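Local coordinates for protein phosphoribosylaminoimidazole-succinocarboxamide synthase (Saccharomyces cerevisiae, PDB 2CNQ) that catalyses the ATP-dependent joining of CAIR to L-aspartate, forming SAICAR in de novo purine biosynthesis, at residues F33-A41 / S49-T58; I3-L12 / K92-L102. All coordinates share one frame; numbering follows the deposited sequence. Where two conformers were deposited one is given.

Contact 1. Residues F33-A41 / S49-T58. With ADP (adenosine-5'-diphosphate), chain F; ADP (adenosine-5'-diphosphate), chain B.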
loop_
_atom_site.group_PDB
_atom_site.type_symbol
_atom_site.label_atom_id
_atom_site.label_comp_id
_atom_site.label_asym_id
_atom_site.label_seq_id
_atom_site.Cartn_x
_atom_site.Cartn_y
_atom_site.Cartn_z
ATOM N N PHE A 33 4.575 -10.371 9.640
ATOM C CA PHE A 33 3.770 -9.307 9.103
ATOM C C PHE A 33 2.730 -9.962 8.210
ATOM O O PHE A 33 3.034 -10.318 7.089
ATOM C CB PHE A 33 4.758 -8.443 8.320
ATOM C CG PHE A 33 4.252 -7.114 7.902
ATOM C CD1 PHE A 33 4.002 -6.836 6.579
ATOM C CD2 PHE A 33 4.118 -6.126 8.800
ATOM C CE1 PHE A 33 3.636 -5.568 6.196
ATOM C CE2 PHE A 33 3.763 -4.850 8.424
ATOM C CZ PHE A 33 3.514 -4.595 7.115
ATOM N N VAL A 34 1.564 -10.168 8.759
ATOM C CA VAL A 34 0.579 -11.002 8.129
ATOM C C VAL A 34 -0.479 -10.132 7.529
ATOM O O VAL A 34 -1.159 -9.428 8.236
ATOM C CB VAL A 34 -0.065 -11.978 9.110
ATOM C CG1 VAL A 34 -0.906 -12.941 8.320
ATOM C CG2 VAL A 34 0.975 -12.695 9.928
ATOM N N ALA A 35 -0.639 -10.191 6.228
ATOM C CA ALA A 35 -1.716 -9.493 5.581
ATOM C C ALA A 35 -2.910 -10.387 5.596
ATOM O O ALA A 35 -2.928 -11.412 4.956
ATOM C CB ALA A 35 -1.350 -9.103 4.189
ATOM N N THR A 36 -3.902 -10.006 6.359
ATOM C CA THR A 36 -5.146 -10.698 6.372
ATOM C C THR A 36 -5.909 -10.317 5.127
ATOM O O THR A 36 -5.406 -9.618 4.274
ATOM C CB THR A 36 -5.946 -10.406 7.620
ATOM O OG1 THR A 36 -6.519 -9.113 7.518
ATOM C CG2 THR A 36 -5.128 -10.589 8.861
ATOM N N ASP A 37 -7.125 -10.805 5.062
ATOM C CA ASP A 37 -8.028 -10.530 3.987
ATOM C C ASP A 37 -8.990 -9.440 4.303
ATOM O O ASP A 37 -9.916 -9.213 3.556
ATOM C CB ASP A 37 -8.724 -11.797 3.595
ATOM C CG ASP A 37 -7.793 -12.773 2.987
ATOM O OD1 ASP A 37 -8.087 -13.978 3.048
ATOM O OD2 ASP A 37 -6.770 -12.370 2.428
ATOM N N ARG A 38 -8.776 -8.746 5.401
ATOM C CA ARG A 38 -9.591 -7.634 5.712
ATOM C C ARG A 38 -9.421 -6.560 4.662
ATOM O O ARG A 38 -8.398 -6.424 4.027
ATOM C CB ARG A 38 -9.213 -7.061 7.063
ATOM C CG ARG A 38 -9.438 -8.037 8.203
ATOM C CD ARG A 38 -9.260 -7.406 9.537
ATOM N NE ARG A 38 -7.948 -6.851 9.755
ATOM C CZ ARG A 38 -6.975 -7.437 10.430
ATOM N NH1 ARG A 38 -5.858 -6.796 10.659
ATOM N NH2 ARG A 38 -7.105 -8.662 10.878
ATOM N N ILE A 39 -10.434 -5.759 4.509
ATOM C CA ILE A 39 -10.342 -4.614 3.635
ATOM C C ILE A 39 -11.023 -3.484 4.318
ATOM O O ILE A 39 -11.994 -3.663 5.020
ATOM C CB ILE A 39 -10.923 -4.912 2.269
ATOM C CG1 ILE A 39 -10.684 -3.767 1.296
ATOM C CG2 ILE A 39 -12.381 -5.268 2.346
ATOM C CD1 ILE A 39 -10.947 -4.143 -0.131
ATOM N N SER A 40 -10.494 -2.312 4.122
ATOM C CA SER A 40 -10.996 -1.131 4.760
ATOM C C SER A 40 -11.141 -0.063 3.743
ATOM O O SER A 40 -10.535 -0.076 2.703
ATOM C CB SER A 40 -10.012 -0.703 5.810
ATOM O OG SER A 40 -8.764 -0.391 5.244
ATOM N N ALA A 41 -11.968 0.902 4.056
ATOM C CA ALA A 41 -12.079 2.072 3.217
ATOM C C ALA A 41 -12.472 3.171 4.131
ATOM O O ALA A 41 -13.241 2.972 5.056
ATOM C CB ALA A 41 -13.096 1.873 2.165
ATOM N N SER A 49 -14.447 -10.014 4.323
ATOM C CA SER A 49 -13.128 -10.012 3.785
ATOM C C SER A 49 -13.152 -10.243 2.284
ATOM O O SER A 49 -14.168 -10.568 1.685
ATOM C CB SER A 49 -12.357 -11.106 4.532
ATOM O OG SER A 49 -11.909 -10.647 5.847
ATOM N N ILE A 50 -11.998 -10.040 1.694
ATOM C CA ILE A 50 -11.774 -10.356 0.298
ATOM C C ILE A 50 -10.860 -11.557 0.310
ATOM O O ILE A 50 -9.703 -11.427 0.643
ATOM C CB ILE A 50 -11.119 -9.201 -0.429
ATOM C CG1 ILE A 50 -11.885 -7.885 -0.346
ATOM C CG2 ILE A 50 -10.878 -9.583 -1.865
ATOM C CD1 ILE A 50 -13.235 -7.856 -0.933
ATOM N N PRO A 51 -11.347 -12.735 -0.011
ATOM C CA PRO A 51 -10.509 -13.903 0.143
ATOM C C PRO A 51 -9.217 -13.763 -0.591
ATOM O O PRO A 51 -9.178 -13.403 -1.762
ATOM C CB PRO A 51 -11.349 -15.038 -0.424
ATOM C CG PRO A 51 -12.733 -14.570 -0.169
ATOM C CD PRO A 51 -12.717 -13.090 -0.368
ATOM N N GLU A 52 -8.157 -14.067 0.111
ATOM C CA GLU A 52 -6.805 -14.050 -0.414
ATOM C C GLU A 52 -6.276 -12.707 -0.789
ATOM O O GLU A 52 -5.192 -12.606 -1.282
ATOM C CB GLU A 52 -6.605 -15.050 -1.537
ATOM C CG GLU A 52 -6.824 -16.476 -1.084
ATOM C CD GLU A 52 -8.280 -16.860 -1.031
ATOM O OE1 GLU A 52 -8.961 -16.636 -2.045
ATOM O OE2 GLU A 52 -8.746 -17.418 -0.021
ATOM N N LYS A 53 -6.998 -11.647 -0.486
ATOM C CA LYS A 53 -6.459 -10.325 -0.722
ATOM C C LYS A 53 -5.125 -10.171 -0.068
ATOM O O LYS A 53 -4.239 -9.570 -0.632
ATOM C CB LYS A 53 -7.439 -9.321 -0.197
ATOM C CG LYS A 53 -6.958 -7.903 -0.266
ATOM C CD LYS A 53 -8.047 -6.966 0.160
ATOM C CE LYS A 53 -7.543 -5.574 0.355
ATOM N NZ LYS A 53 -6.932 -5.390 1.690
ATOM N N GLY A 54 -4.982 -10.671 1.151
ATOM C CA GLY A 54 -3.732 -10.510 1.824
ATOM C C GLY A 54 -2.613 -11.237 1.182
ATOM O O GLY A 54 -1.470 -10.808 1.235
ATOM N N ILE A 55 -2.907 -12.358 0.563
ATOM C CA ILE A 55 -1.901 -13.039 -0.217
ATOM C C ILE A 55 -1.483 -12.141 -1.362
ATOM O O ILE A 55 -0.330 -11.974 -1.644
ATOM C CB ILE A 55 -2.432 -14.364 -0.712
ATOM C CG1 ILE A 55 -2.664 -15.291 0.484
ATOM C CG2 ILE A 55 -1.461 -14.951 -1.692
ATOM C CD1 ILE A 55 -3.314 -16.576 0.116
ATOM N N LEU A 56 -2.445 -11.530 -2.023
ATOM C CA LEU A 56 -2.122 -10.634 -3.121
ATOM C C LEU A 56 -1.298 -9.492 -2.658
ATOM O O LEU A 56 -0.309 -9.132 -3.297
ATOM C CB LEU A 56 -3.391 -10.189 -3.775
ATOM C CG LEU A 56 -3.211 -9.394 -5.041
ATOM C CD1 LEU A 56 -4.388 -9.625 -5.911
ATOM C CD2 LEU A 56 -3.057 -7.930 -4.797
ATOM N N LEU A 57 -1.645 -8.892 -1.546
ATOM C CA LEU A 57 -0.868 -7.759 -1.084
ATOM C C LEU A 57 0.530 -8.177 -0.787
ATOM O O LEU A 57 1.456 -7.429 -1.030
ATOM C CB LEU A 57 -1.476 -7.171 0.147
ATOM C CG LEU A 57 -2.904 -6.711 0.040
ATOM C CD1 LEU A 57 -3.344 -6.204 1.367
ATOM C CD2 LEU A 57 -3.095 -5.713 -1.042
ATOM N N THR A 58 0.682 -9.353 -0.232
ATOM C CA THR A 58 1.966 -9.858 0.111
ATOM C C THR A 58 2.763 -10.115 -1.118
ATOM O O THR A 58 3.873 -9.653 -1.265
ATOM C CB THR A 58 1.813 -11.120 0.938
ATOM O OG1 THR A 58 1.129 -10.819 2.141
ATOM C CG2 THR A 58 3.129 -11.699 1.304
HETATM P PB ADP F . -8.111 2.745 4.854
HETATM O O1B ADP F . -8.537 2.089 6.125
HETATM O O2B ADP F . -7.009 3.756 5.018
HETATM O O3B ADP F . -7.882 1.709 3.777
HETATM P PA ADP F . -8.802 4.318 2.936
HETATM O O1A ADP F . -9.874 4.741 2.007
HETATM O O2A ADP F . -7.845 3.501 2.150
HETATM O O3A ADP F . -9.295 3.669 4.285
HETATM O "O5'" ADP F . -7.977 5.530 3.485
HETATM C "C5'" ADP F . -7.049 6.157 2.626
HETATM C "C4'" ADP F . -6.465 7.436 3.192
HETATM O "O4'" ADP F . -7.525 8.381 3.282
HETATM C "C3'" ADP F . -5.912 7.196 4.573
HETATM O "O3'" ADP F . -4.809 8.054 4.798
HETATM C "C2'" ADP F . -7.076 7.577 5.432
HETATM O "O2'" ADP F . -6.648 8.028 6.692
HETATM C "C1'" ADP F . -7.698 8.708 4.648
HETATM N N9 ADP F . -9.130 8.844 4.888
HETATM C C8 ADP F . -9.966 7.832 5.044
HETATM N N7 ADP F . -11.212 8.272 5.260
HETATM C C5 ADP F . -11.165 9.594 5.222
HETATM C C6 ADP F . -12.187 10.607 5.368
HETATM N N6 ADP F . -13.465 10.220 5.599
HETATM N N1 ADP F . -11.770 11.883 5.276
HETATM C C2 ADP F . -10.464 12.220 5.054
HETATM N N3 ADP F . -9.473 11.311 4.899
HETATM C C4 ADP F . -9.783 9.995 4.976
HETATM P PB ADP B . -2.710 0.333 8.883
HETATM O O1B ADP B . -2.531 0.631 7.468
HETATM O O2B ADP B . -2.146 1.375 9.754
HETATM O O3B ADP B . -4.046 0.029 9.355
HETATM P PA ADP B . -1.636 -2.254 8.338
HETATM O O1A ADP B . -1.227 -1.911 6.975
HETATM O O2A ADP B . -2.774 -3.137 8.539
HETATM O O3A ADP B . -1.831 -0.952 9.196
HETATM O "O5'" ADP B . -0.442 -2.900 9.126
HETATM C "C5'" ADP B . 0.920 -2.586 8.944
HETATM C "C4'" ADP B . 1.409 -1.800 10.124
HETATM O "O4'" ADP B . 2.785 -2.138 10.282
HETATM C "C3'" ADP B . 1.381 -0.317 9.922
HETATM O "O3'" ADP B . 1.321 0.338 11.165
HETATM C "C2'" ADP B . 2.738 -0.049 9.329
HETATM O "O2'" ADP B . 3.149 1.277 9.443
HETATM C "C1'" ADP B . 3.568 -0.971 10.139
HETATM N N9 ADP B . 4.818 -1.375 9.568
HETATM C C8 ADP B . 5.060 -1.646 8.284
HETATM N N7 ADP B . 6.272 -2.091 8.080
HETATM C C5 ADP B . 6.840 -2.099 9.296
HETATM C C6 ADP B . 8.105 -2.488 9.793
HETATM N N6 ADP B . 9.034 -2.969 8.993
HETATM N N1 ADP B . 8.381 -2.299 11.078
HETATM C C2 ADP B . 7.425 -1.851 11.887
HETATM N N3 ADP B . 6.183 -1.533 11.554
HETATM C C4 ADP B . 5.911 -1.653 10.256
HETATM O O HOH W 1 2.344 -9.597 4.365
HETATM O O HOH W 2 -6.460 -7.747 2.833
HETATM O O HOH W 3 -7.760 -2.374 2.921
#
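The carboxylate of Asp37 meets the start of helix 53-67 in two different ways. Glu52 N approaches Asp37 OD1 from above the carboxylate plane, at 2.9 Å and 60° out of it, whereas Gly54 N reaches Asp37 OD2 almost in line with the C-O bond, at 2.8 Å. Two other flat groups lie in 33-41, one on strand 30-35 and one past its end. The ring of Phe33 turns its edge to the ribose of the ADP of chain B, with CE2 3.4 Å from O4', and the guanidinium of Arg38 has Thr36 OG1 over one face. With CG anti to the carbonyl carbon (chi1 -67°), Asp37 places its acid group beside Glu52 N and Gly54 N, while its own backbone O accepts a nearly straight bond from Ile50 N at 2.9 Å. Gly54 lets the strand end come close: its CA lies 3.4 Å from Ala35 O in a CA-H...O contact, and a CB on Gly54 would fall on Ala35 O and Thr36 O. Lys53, extended until its last torsion bends, crosses Ile39 at about a right angle. Lys53 NZ donates to Arg38 O at 2.9 Å, in the carbonyl plane, and forms a salt bridge with Asp239; water 2 links the same amine to Thr36 O and Arg38 O. The bonds of Asp37 to Ile50 N, Glu52 N and Gly54 N fix the helix start against the chain leading to Ser40 and Ala41 at the ADP of chain F. With Arg105 also paired to OD2, the acid is likely to stay ionised.

Contact 2. Residues I3-L12 / K92-L102; sequences ITKTELDGIL and KLSEPKYKTQL
Gln101 lays its amide alongside the backbone of Glu7 and pairs with both of that residue's peptide groups. Its CG is anti to the carbonyl carbon (chi1 -60°) and the chain runs extended beyond, which carries the amide to that backbone. Glu7 N donates to Gln101 OE1 at 2.8 Å, tilted 18° from the carbonyl plane, and Gln101 NE2 returns a bond to Glu7 O at 3.0 Å, coming in from above the plane of that carbonyl. The other N-H of Gln101 NE2 goes to Lys97 O, one turn back in the helix, at 2.8 Å, so the amide is fixed in its rotation; water 4 adds a further donor to OE1. Cut back to alanine, Gln101 would probably leave Glu7 N and O without these partners, loosening the arm at that point.

Tyr98 is held between two aliphatic groups. Ile11 comes from the opposite direction and sets CD1 over one face, 3.7 Å from the Tyr98 ring centroid, in a CH-pi contact, while Lys97 CB lies over the other face. Glu7 O and Asp9 OD2 sit at the ring edge. Tyr98 OH donates to Asp9 OD2 in a very short bond of 2.5 Å, the carboxylate standing nearly upright to the ring (planes 85° apart), and water 5 ties OD2 to Lys97 NZ.

Deeper in, Leu8 crosses Leu93 at about a right angle, and Leu12 CD1 lies 3.7 Å from Leu93 CD1.

A type I' turn from Leu8 to Ile11 reverses the arm beside Tyr98, bringing Asp9 to its OH and Ile11 to its face. Leu8 and Leu12 also touch Leu32, and Leu102 touches Val34: an N-terminal arm and a short helix packed together on the antiparallel sheet 14-17/21-25/30-35/106-110.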
loop_
_atom_site.group_PDB
_atom_site.type_symbol
_atom_site.label_atom_id
_atom_site.label_comp_id
_atom_site.label_asym_id
_atom_site.label_seq_id
_atom_site.Cartn_x
_atom_site.Cartn_y
_atom_site.Cartn_z
ATOM N N ILE A 3 -8.763 -15.377 5.513
ATOM C CA ILE A 3 -8.102 -15.231 6.777
ATOM C C ILE A 3 -8.364 -13.818 7.177
ATOM O O ILE A 3 -7.815 -12.896 6.630
ATOM C CB ILE A 3 -6.616 -15.487 6.681
ATOM C CG1 ILE A 3 -6.327 -16.878 6.146
ATOM C CG2 ILE A 3 -5.950 -15.293 8.018
ATOM C CD1 ILE A 3 -6.998 -17.983 6.855
ATOM N N THR A 4 -9.222 -13.672 8.136
ATOM C CA THR A 4 -9.648 -12.379 8.556
ATOM C C THR A 4 -8.959 -11.931 9.806
ATOM O O THR A 4 -8.667 -10.766 9.934
ATOM C CB THR A 4 -11.144 -12.552 8.798
ATOM O OG1 THR A 4 -11.787 -12.745 7.519
ATOM C CG2 THR A 4 -11.726 -11.367 9.444
ATOM N N LYS A 5 -8.743 -12.836 10.716
ATOM C CA LYS A 5 -8.123 -12.531 11.970
ATOM C C LYS A 5 -7.272 -13.688 12.315
ATOM O O LYS A 5 -7.764 -14.773 12.561
ATOM C CB LYS A 5 -9.162 -12.315 13.053
ATOM C CG LYS A 5 -8.562 -11.971 14.367
ATOM C CD LYS A 5 -9.611 -11.704 15.390
ATOM C CE LYS A 5 -9.017 -11.424 16.732
ATOM N NZ LYS A 5 -10.054 -11.013 17.686
ATOM N N THR A 6 -5.980 -13.485 12.338
ATOM C CA THR A 6 -5.121 -14.581 12.679
ATOM C C THR A 6 -5.266 -14.905 14.139
ATOM O O THR A 6 -5.417 -14.039 14.971
ATOM C CB THR A 6 -3.677 -14.313 12.326
ATOM O OG1 THR A 6 -3.172 -13.202 13.058
ATOM C CG2 THR A 6 -3.483 -14.095 10.870
ATOM N N GLU A 7 -5.188 -16.188 14.424
ATOM C CA GLU A 7 -5.346 -16.710 15.758
ATOM C C GLU A 7 -4.181 -17.623 15.985
ATOM O O GLU A 7 -4.178 -18.765 15.574
ATOM C CB GLU A 7 -6.633 -17.450 15.901
ATOM C CG GLU A 7 -7.831 -16.551 15.757
ATOM C CD GLU A 7 -8.050 -15.639 16.911
ATOM O OE1 GLU A 7 -9.018 -14.868 16.847
ATOM O OE2 GLU A 7 -7.310 -15.672 17.893
ATOM N N LEU A 8 -3.179 -17.085 16.635
ATOM C CA LEU A 8 -1.949 -17.797 16.828
ATOM C C LEU A 8 -1.772 -18.300 18.230
ATOM O O LEU A 8 -0.728 -18.782 18.581
ATOM C CB LEU A 8 -0.742 -16.982 16.408
ATOM C CG LEU A 8 -0.745 -16.534 14.952
ATOM C CD1 LEU A 8 0.606 -15.967 14.609
ATOM C CD2 LEU A 8 -1.120 -17.608 13.989
ATOM N N ASP A 9 -2.818 -18.214 19.036
ATOM C CA ASP A 9 -2.827 -18.875 20.323
ATOM C C ASP A 9 -1.654 -18.506 21.183
ATOM O O ASP A 9 -1.145 -19.301 21.961
ATOM C CB ASP A 9 -2.920 -20.380 20.164
ATOM C CG ASP A 9 -4.260 -20.786 19.625
ATOM O OD1 ASP A 9 -5.262 -20.169 20.020
ATOM O OD2 ASP A 9 -4.337 -21.689 18.802
ATOM N N GLY A 10 -1.244 -17.268 21.071
ATOM C CA GLY A 10 -0.206 -16.761 21.903
ATOM C C GLY A 10 1.149 -17.263 21.568
ATOM O O GLY A 10 2.067 -17.031 22.316
ATOM N N ILE A 11 1.325 -17.922 20.437
ATOM C CA ILE A 11 2.601 -18.485 20.112
ATOM C C ILE A 11 3.639 -17.408 19.936
ATOM O O ILE A 11 4.778 -17.590 20.289
ATOM C CB ILE A 11 2.471 -19.371 18.921
ATOM C CG1 ILE A 11 1.677 -20.610 19.325
ATOM C CG2 ILE A 11 3.813 -19.762 18.366
ATOM C CD1 ILE A 11 1.134 -21.348 18.151
ATOM N N LEU A 12 3.225 -16.278 19.385
ATOM C CA LEU A 12 4.038 -15.080 19.287
ATOM C C LEU A 12 3.228 -13.984 19.883
ATOM O O LEU A 12 2.038 -13.952 19.719
ATOM C CB LEU A 12 4.316 -14.708 17.864
ATOM C CG LEU A 12 5.058 -15.720 17.039
ATOM C CD1 LEU A 12 5.119 -15.229 15.629
ATOM C CD2 LEU A 12 6.428 -15.980 17.601
ATOM N N LYS A 92 5.603 -24.661 15.884
ATOM C CA LYS A 92 4.181 -24.788 16.020
ATOM C C LYS A 92 3.452 -24.059 14.923
ATOM O O LYS A 92 2.379 -24.464 14.546
ATOM C CB LYS A 92 3.773 -24.331 17.398
ATOM C CG LYS A 92 2.406 -24.713 17.736
ATOM C CD LYS A 92 2.092 -24.570 19.202
ATOM C CE LYS A 92 0.697 -25.022 19.463
ATOM N NZ LYS A 92 0.488 -26.438 19.081
ATOM N N LEU A 93 4.022 -22.956 14.417
ATOM C CA LEU A 93 3.318 -22.204 13.396
ATOM C C LEU A 93 3.287 -22.876 12.060
ATOM O O LEU A 93 2.597 -22.433 11.180
ATOM C CB LEU A 93 3.878 -20.820 13.280
ATOM C CG LEU A 93 3.660 -19.979 14.521
ATOM C CD1 LEU A 93 4.256 -18.620 14.288
ATOM C CD2 LEU A 93 2.220 -19.855 14.871
ATOM N N SER A 94 4.012 -23.978 11.924
ATOM C CA SER A 94 3.864 -24.813 10.759
ATOM C C SER A 94 2.763 -25.809 10.881
ATOM O O SER A 94 2.439 -26.455 9.913
ATOM C CB SER A 94 5.146 -25.551 10.501
ATOM O OG SER A 94 6.157 -24.690 10.061
ATOM N N GLU A 95 2.207 -25.976 12.050
ATOM C CA GLU A 95 1.076 -26.863 12.201
ATOM C C GLU A 95 -0.035 -26.259 11.413
ATOM O O GLU A 95 -0.178 -25.057 11.360
ATOM C CB GLU A 95 0.697 -27.003 13.657
ATOM C CG GLU A 95 1.819 -27.648 14.432
ATOM C CD GLU A 95 1.655 -27.615 15.910
ATOM O OE1 GLU A 95 0.642 -27.116 16.418
ATOM O OE2 GLU A 95 2.605 -28.054 16.579
ATOM N N PRO A 96 -0.858 -27.060 10.782
ATOM C CA PRO A 96 -1.827 -26.541 9.820
ATOM C C PRO A 96 -2.769 -25.521 10.361
ATOM O O PRO A 96 -3.137 -24.644 9.625
ATOM C CB PRO A 96 -2.533 -27.748 9.301
ATOM C CG PRO A 96 -2.134 -28.813 10.112
ATOM C CD PRO A 96 -0.820 -28.509 10.793
ATOM N N LYS A 97 -3.159 -25.624 11.621
ATOM C CA LYS A 97 -4.055 -24.652 12.159
ATOM C C LYS A 97 -3.494 -23.270 12.003
ATOM O O LYS A 97 -4.228 -22.320 11.833
ATOM C CB LYS A 97 -4.260 -24.936 13.623
ATOM C CG LYS A 97 -5.190 -24.026 14.333
ATOM C CD LYS A 97 -5.205 -24.333 15.812
ATOM C CE LYS A 97 -5.824 -25.627 16.132
ATOM N NZ LYS A 97 -5.949 -25.804 17.574
ATOM N N TYR A 98 -2.190 -23.144 12.105
ATOM C CA TYR A 98 -1.529 -21.865 11.978
ATOM C C TYR A 98 -1.021 -21.630 10.607
ATOM O O TYR A 98 -1.128 -20.541 10.089
ATOM C CB TYR A 98 -0.405 -21.784 12.991
ATOM C CG TYR A 98 -0.895 -22.078 14.371
ATOM C CD1 TYR A 98 -1.824 -21.266 14.980
ATOM C CD2 TYR A 98 -0.485 -23.221 15.018
ATOM C CE1 TYR A 98 -2.320 -21.571 16.204
ATOM C CE2 TYR A 98 -0.976 -23.529 16.263
ATOM C CZ TYR A 98 -1.911 -22.729 16.833
ATOM O OH TYR A 98 -2.386 -23.060 18.067
ATOM N N LYS A 99 -0.430 -22.639 9.997
ATOM C CA LYS A 99 0.170 -22.439 8.716
ATOM C C LYS A 99 -0.841 -21.968 7.707
ATOM O O LYS A 99 -0.554 -21.135 6.874
ATOM C CB LYS A 99 0.871 -23.681 8.277
ATOM C CG LYS A 99 1.705 -23.437 7.082
ATOM C CD LYS A 99 2.478 -24.642 6.684
ATOM C CE LYS A 99 3.490 -24.288 5.665
ATOM N NZ LYS A 99 3.878 -25.527 4.972
ATOM N N THR A 100 -2.033 -22.484 7.778
ATOM C CA THR A 100 -3.035 -22.070 6.824
ATOM C C THR A 100 -3.401 -20.614 6.998
ATOM O O THR A 100 -3.862 -19.995 6.071
ATOM C CB THR A 100 -4.267 -22.916 6.927
ATOM O OG1 THR A 100 -4.753 -22.824 8.243
ATOM C CG2 THR A 100 -4.019 -24.332 6.507
ATOM N N GLN A 101 -3.220 -20.082 8.181
ATOM C CA GLN A 101 -3.500 -18.708 8.430
ATOM C C GLN A 101 -2.378 -17.785 8.043
ATOM O O GLN A 101 -2.568 -16.555 8.067
ATOM C CB GLN A 101 -3.721 -18.488 9.906
ATOM C CG GLN A 101 -4.832 -19.267 10.473
ATOM C CD GLN A 101 -5.033 -18.876 11.889
ATOM O OE1 GLN A 101 -5.436 -17.752 12.148
ATOM N NE2 GLN A 101 -4.659 -19.725 12.820
ATOM N N LEU A 102 -1.215 -18.337 7.773
ATOM C CA LEU A 102 -0.047 -17.544 7.572
ATOM C C LEU A 102 0.536 -17.671 6.208
ATOM O O LEU A 102 1.162 -16.757 5.719
ATOM C CB LEU A 102 0.993 -17.946 8.596
ATOM C CG LEU A 102 0.596 -17.675 10.038
ATOM C CD1 LEU A 102 1.638 -18.243 10.947
ATOM C CD2 LEU A 102 0.407 -16.198 10.269
HETATM O O HOH W 4 -7.963 -17.458 10.930
HETATM O O HOH W 5 -6.372 -23.517 19.084
#

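How the contacts relate
Burial sets the two chemistries apart. Contact 1 lies in the interior beside the nucleotides, and its charged groups meet backbone amides, carbonyls and salt-bridge partners. Contact 2 is farther from the chain centre and only partly buried: leucines pack inside, with isoleucines at the border, a glutamine amide bonds to the backbone, and acids, lysines and waters occupy its outer side. Both involve strand 30-35, which supplies part of contact 1 and supports contact 2 through Val34 and Leu32. They meet directly as well: Asp37 N lies 2.7 Å from Ile3 O, a probable hydrogen bond, and Val34 CG2 packs on Leu102 CD2. The N-terminal arm thus joins the outer helix to the buried loop.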